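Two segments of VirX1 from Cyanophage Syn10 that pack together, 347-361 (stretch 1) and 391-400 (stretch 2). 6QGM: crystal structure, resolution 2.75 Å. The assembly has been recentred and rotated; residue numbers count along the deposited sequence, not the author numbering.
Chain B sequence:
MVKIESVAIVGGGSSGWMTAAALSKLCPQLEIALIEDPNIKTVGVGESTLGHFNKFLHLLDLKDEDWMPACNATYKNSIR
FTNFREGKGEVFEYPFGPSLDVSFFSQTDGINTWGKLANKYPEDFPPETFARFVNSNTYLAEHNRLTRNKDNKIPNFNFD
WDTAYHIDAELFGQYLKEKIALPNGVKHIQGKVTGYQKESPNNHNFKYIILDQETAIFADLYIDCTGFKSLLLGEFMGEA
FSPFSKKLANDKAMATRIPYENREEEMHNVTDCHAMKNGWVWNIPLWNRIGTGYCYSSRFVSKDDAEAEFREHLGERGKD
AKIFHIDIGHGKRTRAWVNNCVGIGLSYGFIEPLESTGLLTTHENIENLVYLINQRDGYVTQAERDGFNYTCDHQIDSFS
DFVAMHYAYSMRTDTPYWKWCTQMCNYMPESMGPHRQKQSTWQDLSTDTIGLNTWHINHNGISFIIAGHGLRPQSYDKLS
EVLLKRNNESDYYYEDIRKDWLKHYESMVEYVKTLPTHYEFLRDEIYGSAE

Stretch 1, residues 347-361: SYGFIEPLESTGLLT
Stretch 2 391-400: TCDHQIDSFS

Residues 391-400 form a continuous stretch of α-helix, against which the largely irregular segment 347-361 is laid. The helix is held by regular i to i+4 bonds, from Gln395 N to Thr391 O (3.2 Å) through Ser400 N to Ile396 O (3.0 Å). The other segment is extended at Gly349 and Phe350 (phi/psi -159/165° and -160/131°), stays extended through Ile351 (-111/136°), and turns through Pro353 to Gly358, with Ser356 in a left-handed conformation (48/48°), before entering a helix at Leu360. The closest backbone register pairs Ile351 with Ser400, their CA atoms 6.2 Å apart. The contact buries 525 Å² and contains no hydrogen bond between the segments, so it rests on side-chain packing.

Tyr348 gives the largest area, 84 Å². Its CB points toward the helix, and chi1 of 164° (t) with chi2 of 66° carries the ring to the earlier turns. Tyr348 OH lies 3.4 Å from Asp393 CA and 3.8 Å from Ile396 CG2. Cys392, with chi1 of 96° between wells, places SG 3.5 Å from Tyr348 CZ and 4.0 Å from the ring centroid, 34° off the normal, an oblique sulfur-aromatic approach. Although Tyr348 OH is 3.5 Å from Asp393 N, the angle is too poor for a hydrogen bond.

Ile396 covers nearly as much, 83 Å², and sits at the middle of the contact. With both chi angles t (-158° and 167°), Ile396 CD1 reaches the extended backbone, 3.8 Å from Gly349 CA and 3.8 Å from Phe350 N. The close approach depends on glycine: an ideal CB on Gly349 would fall 2.5 Å from Ile396 CD1, a clash. Ile396 CD1 also lies 4.2 Å from Tyr348 CE2, while Ile396 CG1 is 3.7 Å from Ile351 CD1.

Ile351 (77 Å²; chi1 -48°, m; chi2 157°, t) carries the packing one turn further along the helix. Ile351 CD1 is 3.4 Å from Phe399 CB and 3.7 Å from Ser400 N, whereas the neighbouring Phe350 directs its CB away from the helix.

Phe399 (chi1 -93°, off-rotamer; chi2 -79°) then meets the returning chain. Leu360 (t, p) sets CD2 over one face of its ring, 3.8 Å from the centroid and 29° off the normal, a CH-pi contact in which Leu360 CD2 comes to 3.3 Å from Phe399 CD2. The other methyl, Leu360 CD1, lies 3.3 Å from Gln395 OE1.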

# COMPACT_ATOMS: atom_id res chain seq x y z
N SER B 347 8.75 1.60 -30.98
CA SER B 347 10.18 1.83 -30.66
C SER B 347 10.41 1.68 -29.15
O SER B 347 11.52 1.28 -28.76
CB SER B 347 10.62 3.19 -31.13
OG SER B 347 9.83 4.20 -30.55
N TYR B 348 9.40 1.99 -28.32
CA TYR B 348 9.47 1.86 -26.84
C TYR B 348 8.91 0.51 -26.40
O TYR B 348 9.64 -0.26 -25.72
CB TYR B 348 8.76 2.99 -26.10
CG TYR B 348 8.52 2.65 -24.65
CD1 TYR B 348 9.57 2.49 -23.77
CD2 TYR B 348 7.24 2.43 -24.16
CE1 TYR B 348 9.38 2.15 -22.44
CE2 TYR B 348 7.02 2.08 -22.84
CZ TYR B 348 8.09 1.94 -21.97
OH TYR B 348 7.86 1.60 -20.66
N GLY B 349 7.64 0.23 -26.73
CA GLY B 349 6.92 -0.94 -26.18
C GLY B 349 5.74 -1.35 -27.05
O GLY B 349 5.31 -0.57 -27.94
N PHE B 350 5.24 -2.56 -26.81
CA PHE B 350 4.11 -3.16 -27.55
C PHE B 350 3.52 -4.28 -26.70
O PHE B 350 4.28 -5.12 -26.18
CB PHE B 350 4.60 -3.61 -28.93
CG PHE B 350 3.61 -4.43 -29.72
CD1 PHE B 350 3.49 -5.79 -29.51
CD2 PHE B 350 2.79 -3.83 -30.66
CE1 PHE B 350 2.58 -6.54 -30.25
CE2 PHE B 350 1.88 -4.59 -31.39
CZ PHE B 350 1.78 -5.94 -31.18
N ILE B 351 2.20 -4.29 -26.54
CA ILE B 351 1.40 -5.46 -26.07
C ILE B 351 0.57 -5.93 -27.27
O ILE B 351 0.04 -5.07 -27.97
CB ILE B 351 0.51 -5.10 -24.87
CG1 ILE B 351 1.30 -4.36 -23.79
CG2 ILE B 351 -0.19 -6.33 -24.31
CD1 ILE B 351 0.45 -3.52 -22.88
N GLU B 352 0.49 -7.23 -27.52
CA GLU B 352 -0.40 -7.77 -28.57
C GLU B 352 -1.77 -7.13 -28.35
O GLU B 352 -2.18 -6.95 -27.21
CB GLU B 352 -0.44 -9.30 -28.51
CG GLU B 352 -0.99 -9.87 -27.20
CD GLU B 352 -1.09 -11.38 -27.22
OE1 GLU B 352 -1.16 -11.91 -28.34
OE2 GLU B 352 -1.01 -12.02 -26.18
N PRO B 353 -2.48 -6.71 -29.42
CA PRO B 353 -3.67 -5.85 -29.28
C PRO B 353 -4.96 -6.57 -28.86
O PRO B 353 -5.99 -6.27 -29.40
CB PRO B 353 -3.80 -5.24 -30.67
CG PRO B 353 -3.35 -6.40 -31.57
CD PRO B 353 -2.20 -7.06 -30.82
N LEU B 354 -4.88 -7.47 -27.89
CA LEU B 354 -6.05 -8.22 -27.34
C LEU B 354 -6.94 -7.26 -26.55
O LEU B 354 -8.16 -7.52 -26.45
CB LEU B 354 -5.53 -9.36 -26.45
CG LEU B 354 -6.61 -10.32 -25.94
CD1 LEU B 354 -7.33 -10.99 -27.09
CD2 LEU B 354 -6.03 -11.36 -25.01
N GLU B 355 -6.36 -6.18 -26.00
CA GLU B 355 -7.13 -5.13 -25.30
C GLU B 355 -6.98 -3.81 -26.09
O GLU B 355 -7.07 -2.74 -25.48
CB GLU B 355 -6.68 -5.06 -23.84
CG GLU B 355 -7.39 -6.07 -22.96
CD GLU B 355 -8.90 -5.89 -22.84
OE1 GLU B 355 -9.36 -4.72 -22.90
OE2 GLU B 355 -9.62 -6.92 -22.71
N SER B 356 -6.85 -3.92 -27.40
CA SER B 356 -6.84 -2.79 -28.37
C SER B 356 -5.89 -1.72 -27.85
O SER B 356 -6.26 -0.54 -27.83
CB SER B 356 -8.23 -2.24 -28.55
OG SER B 356 -9.13 -3.28 -28.93
N THR B 357 -4.71 -2.16 -27.46
CA THR B 357 -3.71 -1.39 -26.69
C THR B 357 -2.62 -0.88 -27.66
O THR B 357 -1.80 -0.05 -27.23
CB THR B 357 -3.33 -2.23 -25.45
OG1 THR B 357 -2.41 -1.54 -24.62
CG2 THR B 357 -2.82 -3.62 -25.79
N GLY B 358 -2.70 -1.28 -28.94
CA GLY B 358 -1.83 -0.82 -30.05
C GLY B 358 -1.31 0.60 -29.87
O GLY B 358 -0.11 0.78 -29.72
N LEU B 359 -2.19 1.59 -29.86
CA LEU B 359 -1.83 3.04 -29.85
C LEU B 359 -1.51 3.53 -28.43
O LEU B 359 -1.16 4.73 -28.32
CB LEU B 359 -2.98 3.87 -30.45
CG LEU B 359 -3.08 3.88 -31.97
CD1 LEU B 359 -3.97 5.03 -32.43
CD2 LEU B 359 -1.72 4.00 -32.64
N LEU B 360 -1.61 2.69 -27.39
CA LEU B 360 -1.48 3.14 -25.97
C LEU B 360 -0.07 3.69 -25.74
O LEU B 360 0.09 4.84 -25.33
CB LEU B 360 -1.73 1.96 -25.02
CG LEU B 360 -1.61 2.31 -23.54
CD1 LEU B 360 -2.80 3.14 -23.09
CD2 LEU B 360 -1.49 1.03 -22.71
N THR B 361 0.92 2.84 -25.99
CA THR B 361 2.37 3.15 -25.99
C THR B 361 2.60 4.51 -26.67
O THR B 361 3.61 5.16 -26.33
CB THR B 361 3.12 1.95 -26.59
OG1 THR B 361 4.52 2.25 -26.57
CG2 THR B 361 2.69 1.61 -28.01
N THR B 391 6.10 6.45 -15.02
CA THR B 391 4.66 6.51 -15.36
C THR B 391 4.37 5.54 -16.51
O THR B 391 3.39 4.79 -16.42
CB THR B 391 4.23 7.93 -15.70
OG1 THR B 391 4.39 8.63 -14.47
CG2 THR B 391 2.82 8.04 -16.25
N CYS B 392 5.19 5.55 -17.56
CA CYS B 392 4.83 4.87 -18.82
C CYS B 392 5.23 3.39 -18.72
O CYS B 392 4.56 2.55 -19.35
CB CYS B 392 5.39 5.62 -20.01
SG CYS B 392 6.96 4.97 -20.61
N ASP B 393 6.26 3.09 -17.92
CA ASP B 393 6.64 1.71 -17.52
C ASP B 393 5.51 1.08 -16.69
O ASP B 393 5.09 -0.03 -17.03
CB ASP B 393 7.93 1.71 -16.71
CG ASP B 393 8.46 0.33 -16.43
OD1 ASP B 393 9.00 -0.28 -17.39
OD2 ASP B 393 8.30 -0.14 -15.27
N HIS B 394 5.04 1.75 -15.64
CA HIS B 394 3.93 1.27 -14.76
C HIS B 394 2.74 0.86 -15.64
O HIS B 394 2.15 -0.21 -15.39
CB HIS B 394 3.51 2.32 -13.73
CG HIS B 394 2.76 1.73 -12.58
ND1 HIS B 394 1.45 1.32 -12.67
CD2 HIS B 394 3.16 1.43 -11.32
CE1 HIS B 394 1.07 0.79 -11.53
NE2 HIS B 394 2.10 0.84 -10.69
N GLN B 395 2.42 1.70 -16.62
CA GLN B 395 1.20 1.56 -17.46
C GLN B 395 1.30 0.28 -18.30
O GLN B 395 0.35 -0.51 -18.30
CB GLN B 395 1.01 2.79 -18.33
CG GLN B 395 -0.08 2.58 -19.37
CD GLN B 395 -0.88 3.84 -19.63
OE1 GLN B 395 -0.84 4.43 -20.71
NE2 GLN B 395 -1.62 4.24 -18.61
N ILE B 396 2.42 0.10 -19.00
CA ILE B 396 2.58 -1.05 -19.94
C ILE B 396 2.69 -2.35 -19.13
O ILE B 396 2.25 -3.39 -19.62
CB ILE B 396 3.74 -0.82 -20.91
CG1 ILE B 396 3.58 -1.68 -22.16
CG2 ILE B 396 5.09 -1.02 -20.24
CD1 ILE B 396 4.50 -1.30 -23.29
N ASP B 397 3.21 -2.29 -17.90
CA ASP B 397 3.26 -3.46 -16.98
C ASP B 397 1.83 -3.82 -16.55
O ASP B 397 1.48 -5.04 -16.57
CB ASP B 397 4.18 -3.20 -15.78
CG ASP B 397 5.65 -3.51 -16.06
OD1 ASP B 397 5.97 -4.01 -17.19
OD2 ASP B 397 6.49 -3.27 -15.15
N SER B 398 1.03 -2.82 -16.17
CA SER B 398 -0.41 -2.97 -15.81
C SER B 398 -1.13 -3.67 -16.95
O SER B 398 -1.75 -4.73 -16.71
CB SER B 398 -1.03 -1.64 -15.51
OG SER B 398 -0.42 -1.05 -14.37
N PHE B 399 -1.05 -3.11 -18.16
CA PHE B 399 -1.83 -3.58 -19.33
C PHE B 399 -1.37 -4.98 -19.73
O PHE B 399 -2.25 -5.76 -20.12
CB PHE B 399 -1.75 -2.56 -20.47
CG PHE B 399 -2.87 -1.56 -20.46
CD1 PHE B 399 -4.12 -1.92 -20.96
CD2 PHE B 399 -2.71 -0.30 -19.90
CE1 PHE B 399 -5.19 -1.04 -20.90
CE2 PHE B 399 -3.78 0.58 -19.85
CZ PHE B 399 -5.00 0.22 -20.36
N SER B 400 -0.08 -5.28 -19.64
CA SER B 400 0.48 -6.62 -20.03
C SER B 400 -0.05 -7.69 -19.06
O SER B 400 -0.41 -8.78 -19.55
CB SER B 400 1.99 -6.60 -20.12
OG SER B 400 2.59 -6.28 -18.88